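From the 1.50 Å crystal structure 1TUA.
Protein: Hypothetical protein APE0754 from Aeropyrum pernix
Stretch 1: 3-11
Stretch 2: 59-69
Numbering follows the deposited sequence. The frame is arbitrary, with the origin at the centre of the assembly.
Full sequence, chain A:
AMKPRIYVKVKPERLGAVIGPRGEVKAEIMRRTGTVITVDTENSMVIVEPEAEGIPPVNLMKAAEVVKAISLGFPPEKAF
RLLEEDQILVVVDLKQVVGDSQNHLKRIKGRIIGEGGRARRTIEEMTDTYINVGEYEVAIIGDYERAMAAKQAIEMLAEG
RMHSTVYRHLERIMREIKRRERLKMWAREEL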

ATOM      1  N   LYS A   3      26.187   7.237   3.480  1.00 14.12           N
ATOM      2  CA  LYS A   3      25.185   7.660   2.506  1.00 12.24           C
ATOM      3  C   LYS A   3      23.825   7.244   3.043  1.00 11.53           C
ATOM      4  O   LYS A   3      23.740   6.452   3.988  1.00 10.61           O
ATOM      5  CB  LYS A   3      25.436   6.993   1.150  1.00 14.08           C
ATOM      6  CG  LYS A   3      25.275   5.483   1.154  1.00 18.36           C
ATOM      7  CD  LYS A   3      25.616   4.871  -0.203  1.00 19.82           C
ATOM      8  CE  LYS A   3      27.083   5.037  -0.533  1.00 22.08           C
ATOM      9  NZ  LYS A   3      27.455   4.288  -1.769  1.00 26.11           N
ATOM     10  N   PRO A   4      22.743   7.798   2.479  1.00 11.09           N
ATOM     11  CA  PRO A   4      21.423   7.402   2.975  1.00 10.69           C
ATOM     12  C   PRO A   4      21.227   5.936   2.608  1.00 12.10           C
ATOM     13  O   PRO A   4      21.574   5.509   1.504  1.00 11.50           O
ATOM     14  CB  PRO A   4      20.467   8.313   2.208  1.00 11.48           C
ATOM     15  CG  PRO A   4      21.315   9.533   1.905  1.00 12.32           C
ATOM     16  CD  PRO A   4      22.641   8.919   1.527  1.00 10.92           C
ATOM     17  N   ARG A   5      20.708   5.161   3.547  1.00 11.62           N
ATOM     18  CA  ARG A   5      20.453   3.749   3.314  1.00 11.56           C
ATOM     19  C   ARG A   5      19.158   3.419   4.023  1.00 10.88           C
ATOM     20  O   ARG A   5      18.998   3.729   5.202  1.00 11.09           O
ATOM     21  CB  ARG A   5      21.573   2.873   3.893  1.00 12.46           C
ATOM     22  CG  ARG A   5      22.912   3.028   3.217  1.00 15.53           C
ATOM     23  CD  ARG A   5      23.895   1.963   3.710  1.00 17.26           C
ATOM     24  NE  ARG A   5      25.156   2.009   2.971  1.00 18.21           N
ATOM     25  CZ  ARG A   5      26.158   2.839   3.242  1.00 19.18           C
ATOM     26  NH1 ARG A   5      26.061   3.703   4.249  1.00 18.00           N
ATOM     27  NH2 ARG A   5      27.254   2.817   2.494  1.00 19.17           N
ATOM     28  N   ILE A   6      18.228   2.812   3.298  1.00  8.57           N
ATOM     29  CA  ILE A   6      16.962   2.425   3.896  1.00  9.82           C
ATOM     30  C   ILE A   6      16.870   0.903   3.885  1.00 10.21           C
ATOM     31  O   ILE A   6      16.860   0.271   2.824  1.00  9.96           O
ATOM     32  CB  ILE A   6      15.761   3.034   3.132  1.00  8.66           C
ATOM     33  CG1 ILE A   6      15.849   4.564   3.179  1.00  8.52           C
ATOM     34  CG2 ILE A   6      14.447   2.556   3.751  1.00  9.54           C
ATOM     35  CD1 ILE A   6      14.668   5.286   2.544  1.00  9.99           C
ATOM     36  N   TYR A   7      16.837   0.321   5.077  1.00 10.43           N
ATOM     37  CA  TYR A   7      16.729  -1.121   5.230  1.00 10.43           C
ATOM     38  C   TYR A   7      15.255  -1.489   5.262  1.00 11.42           C
ATOM     39  O   TYR A   7      14.473  -0.906   6.012  1.00 13.17           O
ATOM     40  CB  TYR A   7      17.397  -1.561   6.535  1.00 12.09           C
ATOM     41  CG  TYR A   7      18.898  -1.463   6.501  1.00 12.99           C
ATOM     42  CD1 TYR A   7      19.685  -2.609   6.404  1.00 14.82           C
ATOM     43  CD2 TYR A   7      19.537  -0.224   6.545  1.00 14.17           C
ATOM     44  CE1 TYR A   7      21.076  -2.528   6.353  1.00 15.57           C
ATOM     45  CE2 TYR A   7      20.932  -0.130   6.491  1.00 14.31           C
ATOM     46  CZ  TYR A   7      21.692  -1.289   6.395  1.00 15.77           C
ATOM     47  OH  TYR A   7      23.065  -1.213   6.339  1.00 18.22           O
ATOM     48  N   VAL A   8      14.872  -2.451   4.437  1.00 10.73           N
ATOM     49  CA  VAL A   8      13.487  -2.886   4.391  1.00 11.27           C
ATOM     50  C   VAL A   8      13.414  -4.387   4.658  1.00 11.70           C
ATOM     51  O   VAL A   8      13.938  -5.191   3.881  1.00 11.14           O
ATOM     52  CB  VAL A   8      12.860  -2.593   3.008  1.00 11.54           C
ATOM     53  CG1 VAL A   8      11.396  -3.018   2.994  1.00 12.41           C
ATOM     54  CG2 VAL A   8      12.999  -1.120   2.681  1.00 10.95           C
ATOM     55  N   LYS A   9      12.779  -4.759   5.766  1.00 13.17           N
ATOM     56  CA  LYS A   9      12.631  -6.170   6.101  1.00 14.63           C
ATOM     57  C   LYS A   9      11.542  -6.717   5.195  1.00 14.40           C
ATOM     58  O   LYS A   9      10.462  -6.141   5.103  1.00 16.67           O
ATOM     59  CB  LYS A   9      12.218  -6.339   7.564  1.00 17.65           C
ATOM     60  CG  LYS A   9      12.066  -7.798   8.002  1.00 21.08           C
ATOM     61  CD  LYS A   9      13.398  -8.548   7.940  1.00 22.66           C
ATOM     62  CE  LYS A   9      13.218 -10.039   8.192  1.00 24.26           C
ATOM     63  NZ  LYS A   9      12.324 -10.660   7.173  1.00 24.54           N
ATOM     64  N   VAL A  10      11.822  -7.819   4.515  1.00 13.70           N
ATOM     65  CA  VAL A  10      10.838  -8.408   3.615  1.00 13.74           C
ATOM     66  C   VAL A  10      10.378  -9.771   4.129  1.00 14.59           C
ATOM     67  O   VAL A  10      11.183 -10.547   4.640  1.00 15.24           O
ATOM     68  CB  VAL A  10      11.429  -8.562   2.183  1.00 13.40           C
ATOM     69  CG1 VAL A  10      10.460  -9.308   1.284  1.00 14.02           C
ATOM     70  CG2 VAL A  10      11.730  -7.177   1.600  1.00 13.80           C
ATOM     71  N   LYS A  11       9.081 -10.047   4.022  1.00 14.79           N
ATOM     72  CA  LYS A  11       8.560 -11.339   4.456  1.00 14.39           C
ATOM     73  C   LYS A  11       9.309 -12.374   3.624  1.00 14.74           C
ATOM     74  O   LYS A  11       9.377 -12.264   2.402  1.00 14.24           O
ATOM     75  CB  LYS A  11       7.055 -11.432   4.191  1.00 14.47           C
ATOM     76  CG  LYS A  11       6.214 -10.422   4.979  1.00 17.37           C
ATOM     77  CD  LYS A  11       4.706 -10.647   4.759  1.00 20.10           C
ATOM     78  CE  LYS A  11       3.843  -9.541   5.384  1.00 21.55           C
ATOM     79  NZ  LYS A  11       3.898  -9.504   6.876  1.00 22.20           N
ATOM     80  N   ASN A  59      13.177   9.843  -4.246  1.00  9.69           N
ATOM     81  CA  ASN A  59      13.482   8.698  -5.105  1.00  8.87           C
ATOM     82  C   ASN A  59      13.844   7.487  -4.271  1.00  8.09           C
ATOM     83  O   ASN A  59      13.404   6.373  -4.553  1.00  9.05           O
ATOM     84  CB  ASN A  59      14.648   9.017  -6.042  1.00  9.36           C
ATOM     85  CG  ASN A  59      14.225   9.854  -7.230  1.00 11.60           C
ATOM     86  OD1 ASN A  59      13.380  10.742  -7.104  1.00 11.85           O
ATOM     87  ND2 ASN A  59      14.823   9.581  -8.395  1.00 10.89           N
ATOM     88  N   LEU A  60      14.655   7.720  -3.241  1.00  8.32           N
ATOM     89  CA  LEU A  60      15.099   6.661  -2.340  1.00  8.54           C
ATOM     90  C   LEU A  60      13.925   6.120  -1.515  1.00  7.91           C
ATOM     91  O   LEU A  60      13.723   4.907  -1.402  1.00  8.06           O
ATOM     92  CB  LEU A  60      16.176   7.211  -1.403  1.00  9.02           C
ATOM     93  CG  LEU A  60      16.894   6.192  -0.522  1.00 11.44           C
ATOM     94  CD1 LEU A  60      17.807   5.322  -1.380  1.00 14.26           C
ATOM     95  CD2 LEU A  60      17.706   6.920   0.530  1.00 12.24           C
ATOM     96  N   MET A  61      13.149   7.039  -0.954  1.00  7.62           N
ATOM     97  CA  MET A  61      12.002   6.680  -0.139  1.00  8.19           C
ATOM     98  C   MET A  61      10.929   5.919  -0.925  1.00  8.63           C
ATOM     99  O   MET A  61      10.417   4.903  -0.457  1.00  9.69           O
ATOM    100  CB  MET A  61      11.435   7.952   0.514  1.00  8.76           C
ATOM    101  CG  MET A  61      12.408   8.576   1.532  1.00  8.84           C
ATOM    102  SD  MET A  61      11.974  10.238   2.134  1.00 10.15           S
ATOM    103  CE  MET A  61      10.549   9.886   3.059  1.00 14.38           C
ATOM    104  N   LYS A  62      10.595   6.381  -2.126  1.00  8.97           N
ATOM    105  CA  LYS A  62       9.578   5.682  -2.916  1.00  8.50           C
ATOM    106  C   LYS A  62      10.066   4.304  -3.361  1.00  8.31           C
ATOM    107  O   LYS A  62       9.285   3.362  -3.443  1.00  8.40           O
ATOM    108  CB  LYS A  62       9.158   6.525  -4.122  1.00  9.98           C
ATOM    109  CG  LYS A  62       8.297   7.722  -3.740  1.00 12.41           C
ATOM    110  CD  LYS A  62       7.785   8.468  -4.968  1.00 15.33           C
ATOM    111  CE  LYS A  62       6.728   9.502  -4.583  1.00 19.34           C
ATOM    112  NZ  LYS A  62       5.478   8.870  -4.062  1.00 22.74           N
ATOM    113  N   ALA A  63      11.358   4.185  -3.656  1.00  7.95           N
ATOM    114  CA  ALA A  63      11.923   2.897  -4.047  1.00  8.26           C
ATOM    115  C   ALA A  63      11.699   1.922  -2.884  1.00  8.95           C
ATOM    116  O   ALA A  63      11.306   0.766  -3.084  1.00  9.95           O
ATOM    117  CB  ALA A  63      13.423   3.039  -4.333  1.00  8.48           C
ATOM    118  N   ALA A  64      11.949   2.400  -1.665  1.00  8.61           N
ATOM    119  CA  ALA A  64      11.777   1.579  -0.466  1.00  8.36           C
ATOM    120  C   ALA A  64      10.301   1.257  -0.223  1.00  8.84           C
ATOM    121  O   ALA A  64       9.970   0.179   0.277  1.00  8.90           O
ATOM    122  CB  ALA A  64      12.362   2.296   0.743  1.00  7.46           C
ATOM    123  N   GLU A  65       9.413   2.183  -0.577  1.00  9.48           N
ATOM    124  CA  GLU A  65       7.983   1.946  -0.383  1.00 10.55           C
ATOM    125  C   GLU A  65       7.495   0.869  -1.340  1.00  9.48           C
ATOM    126  O   GLU A  65       6.652   0.055  -0.979  1.00  9.20           O
ATOM    127  CB  GLU A  65       7.184   3.235  -0.579  1.00 13.53           C
ATOM    128  CG  GLU A  65       7.392   4.238   0.539  1.00 18.62           C
ATOM    129  CD  GLU A  65       6.885   3.730   1.879  1.00 22.38           C
ATOM    130  OE1 GLU A  65       5.662   3.775   2.119  1.00 23.61           O
ATOM    131  OE2 GLU A  65       7.711   3.272   2.696  1.00 27.62           O
ATOM    132  N   VAL A  66       8.029   0.853  -2.555  1.00  8.59           N
ATOM    133  CA  VAL A  66       7.634  -0.172  -3.517  1.00  8.76           C
ATOM    134  C   VAL A  66       8.009  -1.545  -2.956  1.00  7.65           C
ATOM    135  O   VAL A  66       7.212  -2.485  -2.997  1.00  7.98           O
ATOM    136  CB  VAL A  66       8.328   0.035  -4.875  1.00  8.07           C
ATOM    137  CG1 VAL A  66       8.086  -1.170  -5.775  1.00  9.36           C
ATOM    138  CG2 VAL A  66       7.804   1.302  -5.528  1.00  7.64           C
ATOM    139  N   VAL A  67       9.224  -1.658  -2.429  1.00  7.73           N
ATOM    140  CA  VAL A  67       9.675  -2.922  -1.845  1.00  7.41           C
ATOM    141  C   VAL A  67       8.759  -3.340  -0.692  1.00  8.23           C
ATOM    142  O   VAL A  67       8.367  -4.501  -0.586  1.00  8.79           O
ATOM    143  CB  VAL A  67      11.120  -2.808  -1.322  1.00  7.07           C
ATOM    144  CG1 VAL A  67      11.475  -4.049  -0.497  1.00  8.71           C
ATOM    145  CG2 VAL A  67      12.086  -2.653  -2.499  1.00  6.88           C
ATOM    146  N   LYS A  68       8.424  -2.393   0.176  1.00  8.71           N
ATOM    147  CA  LYS A  68       7.556  -2.693   1.306  1.00  9.85           C
ATOM    148  C   LYS A  68       6.189  -3.157   0.817  1.00  9.20           C
ATOM    149  O   LYS A  68       5.625  -4.109   1.354  1.00  9.83           O
ATOM    150  CB  LYS A  68       7.402  -1.462   2.204  1.00 10.97           C
ATOM    151  CG  LYS A  68       6.474  -1.687   3.389  1.00 16.25           C
ATOM    152  CD  LYS A  68       6.331  -0.423   4.231  1.00 19.57           C
ATOM    153  CE  LYS A  68       5.372  -0.637   5.405  1.00 23.26           C
ATOM    154  NZ  LYS A  68       5.122   0.623   6.183  1.00 25.64           N
ATOM    155  N   ALA A  69       5.662  -2.490  -0.207  1.00  8.05           N
ATOM    156  CA  ALA A  69       4.356  -2.843  -0.768  1.00  8.12           C
ATOM    157  C   ALA A  69       4.340  -4.269  -1.342  1.00  8.01           C
ATOM    158  O   ALA A  69       3.353  -4.995  -1.194  1.00  8.80           O
ATOM    159  CB  ALA A  69       3.955  -1.829  -1.845  1.00  7.59           C
TER

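How do the two backbones lie against each other? The strand 6-9 and the helix 59-69 run almost parallel, their N-to-C directions only 6° apart and their axes 8.7 Å apart at closest approach. The nearest alpha carbons are V8 CA and K68 CA, 6.7 Å apart. Within the helix, A64 N donates to L60 O at 3.1 Å and K68 N to A64 O at 3.0 Å. No hydrogen bond crosses the interface, so packing of apolar side chains joins the two stretches.

Which side chains face the contact? Alternation along the strand sends the CA-to-CB bonds of I6 and V8 toward the helix, while those of Y7 and K9 point away. Neither Y7 nor K9 contacts the helix, and K9 NZ donates instead to V10 O within its own stretch, at 2.8 Å. From the helix, L60, A64 and V67 point toward the strand, spaced four and three residues apart so that they share one face.

How do the side chains fit together? Near the start, P4 CB rests 3.5 Å from L60 CD2. I6, with chi1 m and chi2 t, reaches with CD1 to 3.9 Å from L60 CG and 4.1 Å from M61 CG, while its CG2 lies 3.7 Å from A64 CB. The short methyl of A64 also receives V8, whose CG2 is 4.0 Å from A64 CB. Farther along, V67 CG1 meets V8 CG1 at 3.6 Å and V10 CG2 at 3.8 Å.

What does the packing bury? Together the stretches cover 365 Å² of surface, with I6, L60 and V8 contributing most. Their branched hydrocarbon side chains suit a contact without polar partners. K68 contributes little: its CA-to-CB bond points sideways and its extended chain leads the charged end away.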